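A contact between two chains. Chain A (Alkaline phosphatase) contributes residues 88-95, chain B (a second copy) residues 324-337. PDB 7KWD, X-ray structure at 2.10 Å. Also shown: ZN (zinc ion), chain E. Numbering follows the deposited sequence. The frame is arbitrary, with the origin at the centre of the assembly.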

# COMPACT_ATOMS: atom_id res chain seq x y z
N LEU A 88 -18.64 -7.26 -4.72
CA LEU A 88 -19.93 -6.65 -5.04
C LEU A 88 -20.55 -5.93 -3.83
O LEU A 88 -21.17 -4.86 -4.00
CB LEU A 88 -20.88 -7.71 -5.58
CG LEU A 88 -22.27 -7.28 -6.04
CD1 LEU A 88 -22.20 -6.06 -6.95
CD2 LEU A 88 -22.90 -8.47 -6.74
N THR A 89 -20.39 -6.49 -2.63
CA THR A 89 -20.99 -5.94 -1.42
C THR A 89 -19.98 -5.59 -0.32
O THR A 89 -20.39 -5.14 0.75
CB THR A 89 -22.02 -6.92 -0.81
OG1 THR A 89 -21.37 -8.12 -0.37
CG2 THR A 89 -23.05 -7.27 -1.82
N SER A 90 -18.67 -5.72 -0.58
CA SER A 90 -17.67 -5.47 0.45
C SER A 90 -16.46 -4.79 -0.13
O SER A 90 -15.89 -5.27 -1.12
CB SER A 90 -17.21 -6.76 1.11
OG SER A 90 -16.10 -6.50 1.94
N TYR A 91 -16.01 -3.72 0.50
CA TYR A 91 -14.78 -3.07 0.08
C TYR A 91 -13.54 -3.88 0.35
O TYR A 91 -12.47 -3.46 -0.07
CB TYR A 91 -14.68 -1.72 0.76
CG TYR A 91 -15.54 -0.80 -0.01
CD1 TYR A 91 -15.09 -0.31 -1.18
CD2 TYR A 91 -16.85 -0.52 0.35
CE1 TYR A 91 -15.81 0.47 -1.93
CE2 TYR A 91 -17.60 0.29 -0.44
CZ TYR A 91 -17.05 0.78 -1.59
OH TYR A 91 -17.70 1.61 -2.51
N VAL A 92 -13.66 -5.05 0.98
CA VAL A 92 -12.55 -5.98 1.10
C VAL A 92 -12.98 -7.32 0.54
O VAL A 92 -13.89 -7.97 1.07
CB VAL A 92 -12.09 -6.12 2.55
CG1 VAL A 92 -10.91 -7.10 2.64
CG2 VAL A 92 -11.75 -4.75 3.12
N THR A 93 -12.31 -7.75 -0.52
CA THR A 93 -12.69 -8.96 -1.21
C THR A 93 -12.03 -10.15 -0.53
O THR A 93 -11.08 -10.00 0.23
CB THR A 93 -12.23 -8.89 -2.67
OG1 THR A 93 -12.79 -9.95 -3.45
CG2 THR A 93 -10.73 -8.99 -2.73
N GLU A 94 -12.48 -11.34 -0.86
CA GLU A 94 -11.58 -12.49 -0.68
C GLU A 94 -11.33 -13.11 -2.06
O GLU A 94 -11.70 -12.55 -3.11
CB GLU A 94 -12.12 -13.47 0.37
CG GLU A 94 -13.56 -13.83 0.20
CD GLU A 94 -13.80 -14.57 -1.12
OE1 GLU A 94 -14.15 -13.88 -2.11
OE2 GLU A 94 -13.60 -15.81 -1.19
N SER A 95 -10.69 -14.28 -2.04
CA SER A 95 -10.02 -14.77 -3.24
C SER A 95 -10.99 -15.21 -4.33
O SER A 95 -10.69 -15.05 -5.52
CB SER A 95 -9.10 -15.92 -2.86
OG SER A 95 -7.80 -15.46 -2.62
ZN ZN E . -6.41 -13.94 -2.57
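Chain B (324-337) GLYGAGRSYLESSQ

V92(A), in the t rotamer, is the apolar centre, and chain B wraps around it. L325(B), closing a strand, sets CD2 4.1 Å from V92(A) CG2 and 3.8 Å from Y91(A) CB. The chain then leaves the strand as a loop: V92(A) CG1 lies 3.7 Å from G327(B) N, and a CB on G327(B) would run into Y332(B) CG. G329(B), at phi 89°, adopts angles that call for glycine. S331(B) and Y332(B) follow with positive phi, and a type I turn from Y332(B) to S335(B) folds the chain back over V92(A), where S335(B) OG sits 3.6 Å from V92(A) CB. The nearest CA pairs, V92(A) with G327(B) at 5.6 Å and S90(A) with S336(B) at 5.2 Å, set the later chain A residue against the earlier chain B one. Y332(B) CD2 comes within 4.3 Å of V92(A) CG1, and the ring turns its edge to T93(A) O, 3.8 Å from CD2.

The loop is held by contacts of its own: S335(B) OG accepts from A328(B) N at 2.9 Å and donates to Y332(B) O at 2.7 Å. S90(A) OG approaches that same Y332(B) O at 3.0 Å. A second, overlapping type I turn, E334(B) to Q337(B), presents S336(B), whose OG accepts from Y91(A) N at 2.9 Å. At the polar edge, water 1 donates to T89(A) O and L333(B) O, both at 2.8 Å, and accepts from S336(B) N at 2.9 Å.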

# COMPACT_ATOMS: atom_id res chain seq x y z
N GLY B 324 -5.30 0.32 7.20
CA GLY B 324 -6.03 -0.44 6.20
C GLY B 324 -7.39 -0.91 6.72
O GLY B 324 -7.49 -1.44 7.83
N LEU B 325 -8.42 -0.65 5.92
CA LEU B 325 -9.70 -1.30 6.11
C LEU B 325 -9.51 -2.79 5.85
O LEU B 325 -9.06 -3.18 4.77
CB LEU B 325 -10.72 -0.72 5.14
CG LEU B 325 -12.15 -1.27 5.24
CD1 LEU B 325 -12.88 -0.74 6.47
CD2 LEU B 325 -12.90 -0.92 3.97
N TYR B 326 -9.84 -3.62 6.84
CA TYR B 326 -9.50 -5.03 6.76
C TYR B 326 -10.74 -5.92 6.76
O TYR B 326 -11.86 -5.49 7.09
CB TYR B 326 -8.54 -5.43 7.90
CG TYR B 326 -9.10 -5.23 9.28
CD1 TYR B 326 -10.04 -6.12 9.79
CD2 TYR B 326 -8.67 -4.18 10.08
CE1 TYR B 326 -10.55 -5.97 11.07
CE2 TYR B 326 -9.20 -4.00 11.36
CZ TYR B 326 -10.14 -4.91 11.85
OH TYR B 326 -10.66 -4.75 13.13
N GLY B 327 -10.52 -7.17 6.33
CA GLY B 327 -11.60 -8.15 6.20
C GLY B 327 -12.30 -8.43 7.52
O GLY B 327 -11.64 -8.83 8.48
N ALA B 328 -13.62 -8.25 7.55
CA ALA B 328 -14.41 -8.42 8.75
C ALA B 328 -15.69 -9.18 8.44
O ALA B 328 -16.38 -8.88 7.45
CB ALA B 328 -14.78 -7.07 9.35
N GLY B 329 -16.04 -10.12 9.31
CA GLY B 329 -17.24 -10.90 9.16
C GLY B 329 -17.02 -12.14 8.33
O GLY B 329 -15.96 -12.35 7.72
N ARG B 330 -18.05 -12.99 8.31
CA ARG B 330 -18.02 -14.21 7.51
C ARG B 330 -17.68 -13.86 6.06
O ARG B 330 -18.28 -12.96 5.47
CB ARG B 330 -19.37 -14.93 7.60
CG ARG B 330 -19.55 -16.14 6.64
CD ARG B 330 -20.97 -16.79 6.67
NE ARG B 330 -21.97 -16.10 5.83
CZ ARG B 330 -22.04 -16.14 4.49
NH1 ARG B 330 -21.15 -16.84 3.77
NH2 ARG B 330 -23.00 -15.48 3.85
N SER B 331 -16.72 -14.59 5.50
CA SER B 331 -16.25 -14.35 4.14
C SER B 331 -15.92 -12.88 3.88
O SER B 331 -15.98 -12.41 2.75
CB SER B 331 -17.29 -14.86 3.13
OG SER B 331 -17.52 -16.24 3.34
N TYR B 332 -15.57 -12.14 4.94
CA TYR B 332 -15.24 -10.71 4.90
C TYR B 332 -16.40 -9.86 4.38
O TYR B 332 -16.21 -8.69 4.00
CB TYR B 332 -13.99 -10.46 4.05
CG TYR B 332 -12.71 -11.05 4.61
CD1 TYR B 332 -12.61 -11.46 5.93
CD2 TYR B 332 -11.60 -11.22 3.78
CE1 TYR B 332 -11.43 -11.99 6.42
CE2 TYR B 332 -10.45 -11.75 4.25
CZ TYR B 332 -10.35 -12.11 5.56
OH TYR B 332 -9.17 -12.65 5.98
N LEU B 333 -17.61 -10.42 4.41
CA LEU B 333 -18.77 -9.76 3.81
C LEU B 333 -19.22 -8.52 4.55
O LEU B 333 -20.00 -7.74 3.99
CB LEU B 333 -19.92 -10.79 3.70
CG LEU B 333 -19.75 -11.84 2.62
CD1 LEU B 333 -20.68 -13.03 2.82
CD2 LEU B 333 -19.94 -11.23 1.21
N GLU B 334 -18.77 -8.29 5.78
CA GLU B 334 -19.20 -7.12 6.54
C GLU B 334 -18.14 -6.01 6.54
O GLU B 334 -18.22 -5.08 7.36
CB GLU B 334 -19.55 -7.51 7.98
CG GLU B 334 -20.80 -8.40 8.18
CD GLU B 334 -22.11 -7.74 7.77
OE1 GLU B 334 -22.14 -6.51 7.63
OE2 GLU B 334 -23.12 -8.46 7.59
N SER B 335 -17.17 -6.07 5.62
CA SER B 335 -16.03 -5.16 5.73
C SER B 335 -16.38 -3.71 5.41
O SER B 335 -15.70 -2.81 5.90
CB SER B 335 -14.89 -5.63 4.82
OG SER B 335 -14.51 -6.97 5.09
N SER B 336 -17.42 -3.46 4.64
CA SER B 336 -17.70 -2.06 4.38
C SER B 336 -18.28 -1.33 5.58
O SER B 336 -18.39 -0.10 5.54
CB SER B 336 -18.66 -1.92 3.19
OG SER B 336 -18.10 -2.52 2.04
N GLN B 337 -18.64 -2.03 6.66
CA GLN B 337 -19.19 -1.34 7.83
C GLN B 337 -18.22 -0.29 8.37
O GLN B 337 -18.65 0.78 8.82
CB GLN B 337 -19.55 -2.35 8.93
CG GLN B 337 -20.70 -3.29 8.54
CD GLN B 337 -21.97 -2.51 8.26
OE1 GLN B 337 -22.42 -1.75 9.11
NE2 GLN B 337 -22.52 -2.65 7.06
O HOH W 1 -19.59 -5.02 3.47
O HOH W 2 -21.96 -8.07 2.18